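RNA-directed RNA polymerase (Infectious pancreatic necrosis virus, PDB 3ZED) catalyses RNA-templated synthesis of RNA from ribonucleoside triphosphates and probably occurs both free and covalently linked to the viral genomic RNA. Local coordinates at residues Leu172-Val177 with Gly406-Thr411; Thr179-Asn184 with Gly512-Ile517; Leu168-Ala173 with Thr318-Ser323; Cys410-Met415 with Met451-Ser456. All blocks are in the same frame, centred on the assembly; numbering follows the deposited sequence.

Contact 1: Leu172-Val177 with Gly406-Thr411; sequences LAMKGV and GEANCT. With K (potassium ion), chain K.
E407 is the first residue of 406-411 to meet the helix: its CB lies 4.3 Å from CE of M174, while its carboxylate is turned to another partner, OE2 bonding to the hydroxyl of S471. A408, the next residue of this short 3-10 turn, points its methyl toward helix 164-179. CB rests 3.4 Å from the backbone O of M174 and 3.7 Å from CG1 of V177. The methyl end of M174 closes in as well, CE standing 3.8 Å from CB of A408; a bend at chi3 (-88°) swings CE round to it. At N409 the contact becomes polar. CG1 of V177, anti to its own backbone N (chi1 166°), crosses the amide and lies 3.4 Å from OD1 of N409. That oxygen binds the potassium ion at 2.8 Å, and the carbonyl O of V177 binds it at 2.7 Å. The amide is kept from turning by its other end: ND2 donates to G406 O at 3.1 Å, and the amide has its stronger partner in E404. G406 O also takes N409 N, from the same face. N182, N184, G512 and N514 complete the ion's shell. The 406-411 segment links strand 397-403 to helix 412-426, with helix 164-179 against A408 and M483 of helix 476-493 packed on N409 and C410.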
loop_
_atom_site.group_PDB
_atom_site.type_symbol
_atom_site.label_atom_id
_atom_site.label_comp_id
_atom_site.label_asym_id
_atom_site.label_seq_id
_atom_site.Cartn_x
_atom_site.Cartn_y
_atom_site.Cartn_z
ATOM N N LEU B 172 20.279 -1.405 5.625
ATOM C CA LEU B 172 21.171 -2.570 5.528
ATOM C C LEU B 172 20.353 -3.872 5.413
ATOM O O LEU B 172 20.674 -4.717 4.586
ATOM C CB LEU B 172 22.122 -2.663 6.749
ATOM C CG LEU B 172 23.039 -1.469 7.057
ATOM C CD1 LEU B 172 23.999 -1.821 8.179
ATOM C CD2 LEU B 172 23.818 -0.997 5.825
ATOM N N ALA B 173 19.302 -4.020 6.238
ATOM C CA ALA B 173 18.405 -5.181 6.225
ATOM C C ALA B 173 17.685 -5.306 4.845
ATOM O O ALA B 173 17.617 -6.413 4.297
ATOM C CB ALA B 173 17.393 -5.074 7.349
ATOM N N MET B 174 17.229 -4.165 4.261
ATOM C CA MET B 174 16.581 -4.127 2.930
ATOM C C MET B 174 17.564 -4.588 1.858
ATOM O O MET B 174 17.200 -5.439 1.046
ATOM C CB MET B 174 16.018 -2.731 2.587
ATOM C CG MET B 174 14.976 -2.244 3.579
ATOM S SD MET B 174 13.482 -3.320 3.786
ATOM C CE MET B 174 12.427 -2.663 2.499
ATOM N N LYS B 175 18.818 -4.059 1.877
ATOM C CA LYS B 175 19.875 -4.457 0.946
ATOM C C LYS B 175 20.160 -5.963 1.092
ATOM O O LYS B 175 20.359 -6.638 0.086
ATOM C CB LYS B 175 21.148 -3.617 1.175
ATOM C CG LYS B 175 22.330 -4.048 0.307
ATOM C CD LYS B 175 23.554 -3.176 0.520
ATOM C CE LYS B 175 24.739 -3.641 -0.302
ATOM N NZ LYS B 175 25.490 -4.718 0.388
ATOM N N GLY B 176 20.169 -6.462 2.329
ATOM C CA GLY B 176 20.372 -7.873 2.647
ATOM C C GLY B 176 19.335 -8.783 2.015
ATOM O O GLY B 176 19.690 -9.828 1.461
ATOM N N VAL B 177 18.047 -8.373 2.048
ATOM C CA VAL B 177 16.937 -9.119 1.403
ATOM C C VAL B 177 17.111 -9.076 -0.146
ATOM O O VAL B 177 16.995 -10.108 -0.814
ATOM C CB VAL B 177 15.524 -8.613 1.859
ATOM C CG1 VAL B 177 14.413 -9.134 0.950
ATOM C CG2 VAL B 177 15.242 -8.990 3.310
ATOM N N GLY B 406 8.925 -7.365 2.258
ATOM C CA GLY B 406 8.358 -7.427 0.909
ATOM C C GLY B 406 8.994 -6.609 -0.198
ATOM O O GLY B 406 9.558 -7.167 -1.144
ATOM N N GLU B 407 8.859 -5.274 -0.090
ATOM C CA GLU B 407 9.328 -4.229 -1.010
ATOM C C GLU B 407 10.782 -4.428 -1.501
ATOM O O GLU B 407 11.070 -4.149 -2.665
ATOM C CB GLU B 407 9.211 -2.847 -0.333
ATOM C CG GLU B 407 7.780 -2.336 -0.189
ATOM C CD GLU B 407 7.036 -2.693 1.090
ATOM O OE1 GLU B 407 7.279 -3.788 1.645
ATOM O OE2 GLU B 407 6.197 -1.877 1.535
ATOM N N ALA B 408 11.678 -4.931 -0.628
ATOM C CA ALA B 408 13.107 -5.155 -0.928
ATOM C C ALA B 408 13.324 -6.251 -1.979
ATOM O O ALA B 408 14.391 -6.282 -2.602
ATOM C CB ALA B 408 13.868 -5.505 0.356
ATOM N N ASN B 409 12.333 -7.149 -2.181
ATOM C CA ASN B 409 12.391 -8.260 -3.161
ATOM C C ASN B 409 12.005 -7.804 -4.585
ATOM O O ASN B 409 12.163 -8.557 -5.552
ATOM C CB ASN B 409 11.453 -9.390 -2.740
ATOM C CG ASN B 409 11.832 -10.052 -1.441
ATOM O OD1 ASN B 409 12.699 -10.923 -1.377
ATOM N ND2 ASN B 409 11.160 -9.687 -0.382
ATOM N N CYS B 410 11.454 -6.593 -4.699
ATOM C CA CYS B 410 10.977 -6.068 -5.973
ATOM C C CYS B 410 12.103 -5.611 -6.895
ATOM O O CYS B 410 13.009 -4.892 -6.480
ATOM C CB CYS B 410 9.979 -4.945 -5.731
ATOM S SG CYS B 410 8.963 -4.538 -7.167
ATOM N N THR B 411 12.047 -6.068 -8.155
ATOM C CA THR B 411 12.946 -5.632 -9.215
ATOM C C THR B 411 12.164 -4.635 -10.087
ATOM O O THR B 411 10.929 -4.743 -10.142
ATOM C CB THR B 411 13.482 -6.801 -10.076
ATOM O OG1 THR B 411 12.411 -7.327 -10.861
ATOM C CG2 THR B 411 14.177 -7.892 -9.259
HETATM K K K K . 15.234 -11.517 -2.334
#

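Contact 2: Thr179-Asn184 with Gly512-Ile517; sequences TGRNPN and GINFKI. With K (potassium ion), chain K.
R181 lays one face of its guanidinium over the amide nitrogen of N514, whose ND2 sits 3.3 Å above the plane and toward its rim. Both groups are donors, so this is a tip-to-tip overlap of planes 43° apart and not a hydrogen bond; the charge of R181 is met by E404 and E508, which form salt bridges with NH2. The N514 amide is held on both of its arms. Its ND2 donates to a water at 3.2 Å, and N182 N donates to the same water at 3.0 Å. Its OD1 takes ND2 of N182 at 2.8 Å, the donor standing above the carbonyl plane, 44° out of it. CG of N182 is anti to its backbone N (chi1 -175°), and the side chain slides past that of N514 in the opposite direction. OD1 of N514 also binds the potassium ion at 2.8 Å, so one oxygen serves both the metal and the N182 amide. Around the ion, N182 O and G512 O each lie 2.6 Å away, and OD1 of N184 follows at 2.7 Å. ND2 of N184 is bonded to A408 O, which fixes the rotation of that amide. G512 leaves helix 507-511 with positive phi, a conformation that suits glycine, and its CA lies against P183 O. With V177 O and N409 OD1 the shell holds six neutral oxygens, three from backbone carbonyls and three from asparagine side chains, as suits a potassium ion.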
loop_
_atom_site.group_PDB
_atom_site.type_symbol
_atom_site.label_atom_id
_atom_site.label_comp_id
_atom_site.label_asym_id
_atom_site.label_seq_id
_atom_site.Cartn_x
_atom_site.Cartn_y
_atom_site.Cartn_z
ATOM N N THR B 179 20.005 -8.424 -1.989
ATOM C CA THR B 179 21.273 -8.892 -2.568
ATOM C C THR B 179 22.048 -9.936 -1.731
ATOM O O THR B 179 23.085 -10.410 -2.187
ATOM C CB THR B 179 22.217 -7.662 -2.788
ATOM O OG1 THR B 179 22.608 -7.141 -1.514
ATOM C CG2 THR B 179 21.575 -6.538 -3.619
ATOM N N GLY B 180 21.571 -10.256 -0.537
ATOM C CA GLY B 180 22.284 -11.143 0.383
ATOM C C GLY B 180 22.144 -12.629 0.173
ATOM O O GLY B 180 22.552 -13.141 -0.856
ATOM N N ARG B 181 21.561 -13.328 1.151
ATOM C CA ARG B 181 21.399 -14.789 1.131
ATOM C C ARG B 181 20.566 -15.284 -0.067
ATOM O O ARG B 181 20.816 -16.380 -0.574
ATOM C CB ARG B 181 20.762 -15.276 2.449
ATOM C CG ARG B 181 19.331 -14.781 2.719
ATOM C CD ARG B 181 18.773 -15.484 3.950
ATOM N NE ARG B 181 17.380 -15.150 4.221
ATOM C CZ ARG B 181 16.333 -15.811 3.733
ATOM N NH1 ARG B 181 16.512 -16.847 2.925
ATOM N NH2 ARG B 181 15.100 -15.428 4.033
ATOM N N ASN B 182 19.571 -14.484 -0.495
ATOM C CA ASN B 182 18.670 -14.855 -1.571
ATOM C C ASN B 182 18.464 -13.644 -2.492
ATOM O O ASN B 182 17.449 -12.942 -2.388
ATOM C CB ASN B 182 17.341 -15.397 -0.973
ATOM C CG ASN B 182 16.386 -15.928 -2.010
ATOM O OD1 ASN B 182 16.764 -16.657 -2.923
ATOM N ND2 ASN B 182 15.137 -15.516 -1.927
ATOM N N PRO B 183 19.444 -13.374 -3.395
ATOM C CA PRO B 183 19.322 -12.216 -4.300
ATOM C C PRO B 183 18.059 -12.227 -5.149
ATOM O O PRO B 183 17.586 -13.283 -5.573
ATOM C CB PRO B 183 20.572 -12.337 -5.193
ATOM C CG PRO B 183 21.550 -13.104 -4.371
ATOM C CD PRO B 183 20.701 -14.115 -3.656
ATOM N N ASN B 184 17.519 -11.027 -5.399
ATOM C CA ASN B 184 16.313 -10.820 -6.193
ATOM C C ASN B 184 16.446 -11.410 -7.566
ATOM O O ASN B 184 17.544 -11.453 -8.122
ATOM C CB ASN B 184 15.999 -9.332 -6.315
ATOM C CG ASN B 184 15.563 -8.692 -5.036
ATOM O OD1 ASN B 184 15.268 -9.366 -4.045
ATOM N ND2 ASN B 184 15.548 -7.375 -5.022
ATOM N N GLY B 512 13.557 -15.939 -5.994
ATOM C CA GLY B 512 14.380 -14.786 -5.615
ATOM C C GLY B 512 13.645 -13.913 -4.605
ATOM O O GLY B 512 14.066 -12.783 -4.325
ATOM N N ILE B 513 12.515 -14.443 -4.051
ATOM C CA ILE B 513 11.637 -13.740 -3.119
ATOM C C ILE B 513 11.733 -14.412 -1.747
ATOM O O ILE B 513 11.425 -15.597 -1.610
ATOM C CB ILE B 513 10.170 -13.671 -3.660
ATOM C CG1 ILE B 513 10.117 -12.940 -5.018
ATOM C CG2 ILE B 513 9.235 -12.964 -2.650
ATOM C CD1 ILE B 513 8.879 -13.261 -5.911
ATOM N N ASN B 514 12.179 -13.649 -0.740
ATOM C CA ASN B 514 12.282 -14.100 0.649
ATOM C C ASN B 514 10.916 -14.085 1.290
ATOM O O ASN B 514 10.146 -13.149 1.080
ATOM C CB ASN B 514 13.229 -13.191 1.451
ATOM C CG ASN B 514 14.654 -13.138 0.984
ATOM O OD1 ASN B 514 14.952 -13.278 -0.194
ATOM N ND2 ASN B 514 15.564 -12.870 1.888
ATOM N N PHE B 515 10.623 -15.083 2.108
ATOM C CA PHE B 515 9.344 -15.126 2.817
ATOM C C PHE B 515 9.508 -15.936 4.068
ATOM O O PHE B 515 10.465 -16.710 4.193
ATOM C CB PHE B 515 8.223 -15.728 1.928
ATOM C CG PHE B 515 8.533 -17.080 1.308
ATOM C CD1 PHE B 515 8.495 -18.242 2.072
ATOM C CD2 PHE B 515 8.838 -17.191 -0.044
ATOM C CE1 PHE B 515 8.812 -19.483 1.503
ATOM C CE2 PHE B 515 9.115 -18.434 -0.621
ATOM C CZ PHE B 515 9.101 -19.572 0.154
ATOM N N LYS B 516 8.560 -15.803 4.990
ATOM C CA LYS B 516 8.579 -16.628 6.193
ATOM C C LYS B 516 7.185 -16.964 6.633
ATOM O O LYS B 516 6.233 -16.220 6.383
ATOM C CB LYS B 516 9.417 -16.070 7.359
ATOM C CG LYS B 516 9.291 -14.602 7.711
ATOM C CD LYS B 516 10.310 -14.267 8.814
ATOM C CE LYS B 516 10.654 -12.796 8.900
ATOM N NZ LYS B 516 9.991 -12.132 10.056
ATOM N N ILE B 517 7.065 -18.140 7.246
ATOM C CA ILE B 517 5.825 -18.634 7.815
ATOM C C ILE B 517 5.692 -17.902 9.132
ATOM O O ILE B 517 6.518 -18.082 10.033
ATOM C CB ILE B 517 5.802 -20.191 7.931
ATOM C CG1 ILE B 517 5.612 -20.867 6.560
ATOM C CG2 ILE B 517 4.664 -20.630 8.857
ATOM C CD1 ILE B 517 6.741 -20.858 5.621
HETATM K K K K . 15.234 -11.517 -2.334
HETATM O O HOH W 1 18.289 -11.967 0.468
#

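Contact 3: Leu168-Ala173 with Thr318-Ser323; sequences LNRLLA and TRNIWS
R170 lies with its aliphatic stem against the backbone of T318, where helix 164-179 packs on the start of strand 320-323, part of a mixed beta sheet within the polymerase palm family region. CB and CG of R170 press on the carbonyl O of T318, at 3.2 Å and 3.3 Å, CG being anti to the backbone N (chi1 178°). The bend at chi2 (68°) then turns CD off that line, and the rest of the side chain runs beside R319. The two arginines lie side by side and point the same way. R319, bent at chi2 and chi3, brings its CD over one face of the R170 guanidinium, 3.4 Å from NH2, with the two guanidinium planes 63° apart. Their like charges stay close, R170 NH2 being 4.5 Å from R319 NH1; the salt bridge from R319 NH2 to E307 would offset part of that repulsion. N320 slides past R170 in the opposite direction, its ND2 3.7 Å from R170 CG. L171, the next residue along, crosses the side chain of N320 at about a right angle, CD2 standing 3.9 Å from ND2. Q167, one helical turn earlier, bonds through NE2 to N320 OD1 and so helps orient that amide. One water joins the R170 side chain to the strand backbone, lying in the guanidinium plane and accepting from R170 NE and from N320 N, 2.7 Å each.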
loop_
_atom_site.group_PDB
_atom_site.type_symbol
_atom_site.label_atom_id
_atom_site.label_comp_id
_atom_site.label_asym_id
_atom_site.label_seq_id
_atom_site.Cartn_x
_atom_site.Cartn_y
_atom_site.Cartn_z
ATOM N N LEU B 168 18.998 3.734 9.326
ATOM C CA LEU B 168 20.220 3.312 8.631
ATOM C C LEU B 168 20.395 1.783 8.684
ATOM O O LEU B 168 20.703 1.177 7.653
ATOM C CB LEU B 168 21.444 4.042 9.206
ATOM C CG LEU B 168 21.493 5.559 8.917
ATOM C CD1 LEU B 168 22.508 6.262 9.799
ATOM C CD2 LEU B 168 21.779 5.844 7.457
ATOM N N ASN B 169 20.152 1.167 9.855
ATOM C CA ASN B 169 20.212 -0.283 10.033
ATOM C C ASN B 169 19.121 -0.977 9.214
ATOM O O ASN B 169 19.356 -2.061 8.681
ATOM C CB ASN B 169 20.083 -0.665 11.504
ATOM C CG ASN B 169 21.382 -0.532 12.234
ATOM O OD1 ASN B 169 22.317 -1.303 12.024
ATOM N ND2 ASN B 169 21.474 0.469 13.088
ATOM N N ARG B 170 17.943 -0.331 9.090
ATOM C CA ARG B 170 16.834 -0.819 8.268
ATOM C C ARG B 170 17.259 -0.893 6.799
ATOM O O ARG B 170 16.963 -1.888 6.129
ATOM C CB ARG B 170 15.597 0.075 8.428
ATOM C CG ARG B 170 14.409 -0.326 7.574
ATOM C CD ARG B 170 13.810 -1.648 8.000
ATOM N NE ARG B 170 12.596 -1.952 7.242
ATOM C CZ ARG B 170 11.849 -3.031 7.436
ATOM N NH1 ARG B 170 12.188 -3.926 8.356
ATOM N NH2 ARG B 170 10.766 -3.237 6.699
ATOM N N LEU B 171 17.986 0.134 6.311
ATOM C CA LEU B 171 18.489 0.159 4.934
ATOM C C LEU B 171 19.403 -1.051 4.658
ATOM O O LEU B 171 19.273 -1.680 3.600
ATOM C CB LEU B 171 19.222 1.475 4.629
ATOM C CG LEU B 171 18.371 2.748 4.480
ATOM C CD1 LEU B 171 19.274 3.943 4.199
ATOM C CD2 LEU B 171 17.332 2.616 3.353
ATOM N N LEU B 172 20.279 -1.405 5.625
ATOM C CA LEU B 172 21.171 -2.570 5.528
ATOM C C LEU B 172 20.353 -3.872 5.413
ATOM O O LEU B 172 20.674 -4.717 4.586
ATOM C CB LEU B 172 22.122 -2.663 6.749
ATOM C CG LEU B 172 23.039 -1.469 7.057
ATOM C CD1 LEU B 172 23.999 -1.821 8.179
ATOM C CD2 LEU B 172 23.818 -0.997 5.825
ATOM N N ALA B 173 19.302 -4.020 6.238
ATOM C CA ALA B 173 18.405 -5.181 6.225
ATOM C C ALA B 173 17.685 -5.306 4.845
ATOM O O ALA B 173 17.617 -6.413 4.297
ATOM C CB ALA B 173 17.393 -5.074 7.349
ATOM N N THR B 318 13.990 1.015 12.319
ATOM C CA THR B 318 12.981 2.043 12.085
ATOM C C THR B 318 12.518 1.793 10.667
ATOM O O THR B 318 13.332 1.864 9.750
ATOM C CB THR B 318 13.479 3.487 12.304
ATOM O OG1 THR B 318 14.124 3.627 13.571
ATOM C CG2 THR B 318 12.352 4.535 12.135
ATOM N N ARG B 319 11.249 1.459 10.474
ATOM C CA ARG B 319 10.755 1.234 9.117
ATOM C C ARG B 319 10.723 2.576 8.366
ATOM O O ARG B 319 10.515 3.643 8.969
ATOM C CB ARG B 319 9.385 0.530 9.115
ATOM C CG ARG B 319 9.466 -0.891 9.681
ATOM C CD ARG B 319 8.629 -1.888 8.910
ATOM N NE ARG B 319 7.213 -1.846 9.270
ATOM C CZ ARG B 319 6.217 -1.902 8.390
ATOM N NH1 ARG B 319 6.474 -1.984 7.089
ATOM N NH2 ARG B 319 4.956 -1.865 8.803
ATOM N N ASN B 320 10.996 2.514 7.066
ATOM C CA ASN B 320 11.070 3.714 6.235
ATOM C C ASN B 320 9.940 3.848 5.254
ATOM O O ASN B 320 9.569 2.875 4.603
ATOM C CB ASN B 320 12.389 3.728 5.462
ATOM C CG ASN B 320 13.600 3.848 6.349
ATOM O OD1 ASN B 320 13.654 4.685 7.231
ATOM N ND2 ASN B 320 14.611 3.025 6.121
ATOM N N ILE B 321 9.427 5.080 5.110
ATOM C CA ILE B 321 8.458 5.420 4.077
ATOM C C ILE B 321 9.263 6.136 2.980
ATOM O O ILE B 321 9.891 7.167 3.247
ATOM C CB ILE B 321 7.256 6.268 4.582
ATOM C CG1 ILE B 321 6.405 5.531 5.664
ATOM C CG2 ILE B 321 6.412 6.825 3.407
ATOM C CD1 ILE B 321 4.993 4.964 5.282
ATOM N N TRP B 322 9.287 5.567 1.774
ATOM C CA TRP B 322 9.957 6.174 0.626
ATOM C C TRP B 322 8.958 7.190 0.085
ATOM O O TRP B 322 7.962 6.828 -0.556
ATOM C CB TRP B 322 10.325 5.094 -0.379
ATOM C CG TRP B 322 11.266 5.526 -1.466
ATOM C CD1 TRP B 322 12.623 5.380 -1.477
ATOM C CD2 TRP B 322 10.905 6.050 -2.758
ATOM N NE1 TRP B 322 13.134 5.792 -2.691
ATOM C CE2 TRP B 322 12.103 6.217 -3.491
ATOM C CE3 TRP B 322 9.679 6.398 -3.367
ATOM C CZ2 TRP B 322 12.115 6.719 -4.801
ATOM C CZ3 TRP B 322 9.689 6.889 -4.660
ATOM C CH2 TRP B 322 10.897 7.053 -5.364
ATOM N N SER B 323 9.150 8.457 0.465
ATOM C CA SER B 323 8.167 9.459 0.141
ATOM C C SER B 323 8.422 10.041 -1.257
ATOM O O SER B 323 9.257 10.927 -1.455
ATOM C CB SER B 323 8.115 10.518 1.236
ATOM O OG SER B 323 6.964 11.325 1.070
HETATM O O HOH W 2 11.768 0.212 5.904
#

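Contact 4: Cys410-Met415 with Met451-Ser456; sequences CTPQHM and MVVDSS
OD2 of D454 has a water at 2.8 Å and CD of P412 at 3.2 Å; OD1 of the same carboxylate takes the backbone N of G468. The contact lies at the start of helix 412-426, which opens with a capping box: H414 N donates to T411 OG1 (3.2 Å) and, in return, T411 N donates to H414 ND1 (3.0 Å). The water beside D454 lies 2.9 Å from C410 O as well, but its two protons cannot serve all of its neighbours, so which bonds it makes is uncertain. V453 fills the angle between turn and helix. Its CG1, anti to the backbone N (chi1 -169°), sits 3.4 Å from both C of T411 and N of P412, while CG2 faces the side chain of M415. L332 of helix 326-340 packs on both M415 and V452, joining a third helix to the pair. The extended M415 chain crosses V452 at about a right angle, its SD 3.5 Å from CG2 of V452.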
loop_
_atom_site.group_PDB
_atom_site.type_symbol
_atom_site.label_atom_id
_atom_site.label_comp_id
_atom_site.label_asym_id
_atom_site.label_seq_id
_atom_site.Cartn_x
_atom_site.Cartn_y
_atom_site.Cartn_z
ATOM N N CYS B 410 11.454 -6.593 -4.699
ATOM C CA CYS B 410 10.977 -6.068 -5.973
ATOM C C CYS B 410 12.103 -5.611 -6.895
ATOM O O CYS B 410 13.009 -4.892 -6.480
ATOM C CB CYS B 410 9.979 -4.945 -5.731
ATOM S SG CYS B 410 8.963 -4.538 -7.167
ATOM N N THR B 411 12.047 -6.068 -8.155
ATOM C CA THR B 411 12.946 -5.632 -9.215
ATOM C C THR B 411 12.164 -4.635 -10.087
ATOM O O THR B 411 10.929 -4.743 -10.142
ATOM C CB THR B 411 13.482 -6.801 -10.076
ATOM O OG1 THR B 411 12.411 -7.327 -10.861
ATOM C CG2 THR B 411 14.177 -7.892 -9.259
ATOM N N PRO B 412 12.824 -3.715 -10.844
ATOM C CA PRO B 412 12.055 -2.839 -11.748
ATOM C C PRO B 412 11.193 -3.664 -12.721
ATOM O O PRO B 412 10.093 -3.237 -13.070
ATOM C CB PRO B 412 13.143 -2.037 -12.470
ATOM C CG PRO B 412 14.309 -2.039 -11.496
ATOM C CD PRO B 412 14.272 -3.423 -10.912
ATOM N N GLN B 413 11.652 -4.892 -13.062
ATOM C CA GLN B 413 10.986 -5.836 -13.963
ATOM C C GLN B 413 9.677 -6.378 -13.384
ATOM O O GLN B 413 8.769 -6.669 -14.157
ATOM C CB GLN B 413 11.924 -6.988 -14.361
ATOM C CG GLN B 413 13.020 -6.552 -15.386
ATOM C CD GLN B 413 14.142 -5.723 -14.764
ATOM O OE1 GLN B 413 14.411 -5.790 -13.551
ATOM N NE2 GLN B 413 14.792 -4.888 -15.560
ATOM N N HIS B 414 9.558 -6.490 -12.049
ATOM C CA HIS B 414 8.293 -6.884 -11.411
ATOM C C HIS B 414 7.244 -5.796 -11.652
ATOM O O HIS B 414 6.116 -6.103 -12.040
ATOM C CB HIS B 414 8.465 -7.110 -9.907
ATOM C CG HIS B 414 9.123 -8.398 -9.547
ATOM N ND1 HIS B 414 10.443 -8.432 -9.134
ATOM C CD2 HIS B 414 8.614 -9.655 -9.516
ATOM C CE1 HIS B 414 10.703 -9.708 -8.871
ATOM N NE2 HIS B 414 9.632 -10.482 -9.083
ATOM N N MET B 415 7.633 -4.515 -11.456
ATOM C CA MET B 415 6.714 -3.396 -11.676
ATOM C C MET B 415 6.366 -3.265 -13.159
ATOM O O MET B 415 5.229 -2.939 -13.488
ATOM C CB MET B 415 7.298 -2.084 -11.138
ATOM C CG MET B 415 6.368 -0.915 -11.329
ATOM S SD MET B 415 6.829 0.465 -10.304
ATOM C CE MET B 415 5.765 1.695 -11.000
ATOM N N MET B 451 11.909 4.657 -11.756
ATOM C CA MET B 451 11.794 5.879 -10.979
ATOM C C MET B 451 11.499 5.561 -9.511
ATOM O O MET B 451 11.835 6.356 -8.642
ATOM C CB MET B 451 10.722 6.788 -11.567
ATOM C CG MET B 451 11.206 7.530 -12.803
ATOM S SD MET B 451 9.809 8.389 -13.515
ATOM C CE MET B 451 9.941 9.947 -12.687
ATOM N N VAL B 452 10.875 4.404 -9.231
ATOM C CA VAL B 452 10.474 4.068 -7.855
ATOM C C VAL B 452 11.024 2.686 -7.406
ATOM O O VAL B 452 10.871 2.337 -6.237
ATOM C CB VAL B 452 8.933 4.184 -7.645
ATOM C CG1 VAL B 452 8.450 5.611 -7.891
ATOM C CG2 VAL B 452 8.155 3.195 -8.502
ATOM N N VAL B 453 11.695 1.932 -8.313
ATOM C CA VAL B 453 12.283 0.621 -7.973
ATOM C C VAL B 453 13.776 0.640 -8.298
ATOM O O VAL B 453 14.163 0.951 -9.437
ATOM C CB VAL B 453 11.584 -0.600 -8.632
ATOM C CG1 VAL B 453 12.095 -1.903 -8.019
ATOM C CG2 VAL B 453 10.050 -0.502 -8.559
ATOM N N ASP B 454 14.615 0.294 -7.270
ATOM C CA ASP B 454 16.085 0.249 -7.310
ATOM C C ASP B 454 16.666 1.597 -7.728
ATOM O O ASP B 454 17.631 1.642 -8.500
ATOM C CB ASP B 454 16.604 -0.874 -8.253
ATOM C CG ASP B 454 16.426 -2.294 -7.758
ATOM O OD1 ASP B 454 16.310 -2.489 -6.525
ATOM O OD2 ASP B 454 16.427 -3.216 -8.596
ATOM N N SER B 455 16.077 2.693 -7.221
ATOM C CA SER B 455 16.495 4.050 -7.549
ATOM C C SER B 455 17.205 4.667 -6.331
ATOM O O SER B 455 18.205 4.085 -5.915
ATOM C CB SER B 455 15.322 4.884 -8.072
ATOM O OG SER B 455 14.419 5.306 -7.070
ATOM N N SER B 456 16.747 5.807 -5.759
ATOM C CA SER B 456 17.482 6.404 -4.633
ATOM C C SER B 456 16.578 7.105 -3.627
ATOM O O SER B 456 15.377 7.284 -3.874
ATOM C CB SER B 456 18.543 7.387 -5.141
ATOM O OG SER B 456 18.003 8.551 -5.751
HETATM O O HOH W 3 15.888 -5.341 -6.906
#

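Contacts 1 and 2 share one potassium ion, their centres 8 Å apart, and are stitched together by a probable hydrogen bond from N514 N to N409 OD1 (2.8 Å). Contact 3 lies further back along the same helix as contact 1, with the R170 side chain about 13 Å from the ion. Contact 4 continues the chain from contact 1 through C410 and T411, and CG2 of T411 packs on N184 of contact 2. Contacts 3 and 4 meet at W322, whose NE1 probably bonds S456 O at 2.9 Å. Toward the predicted GTP site, the V452 side chain is about 12 Å from that of L249.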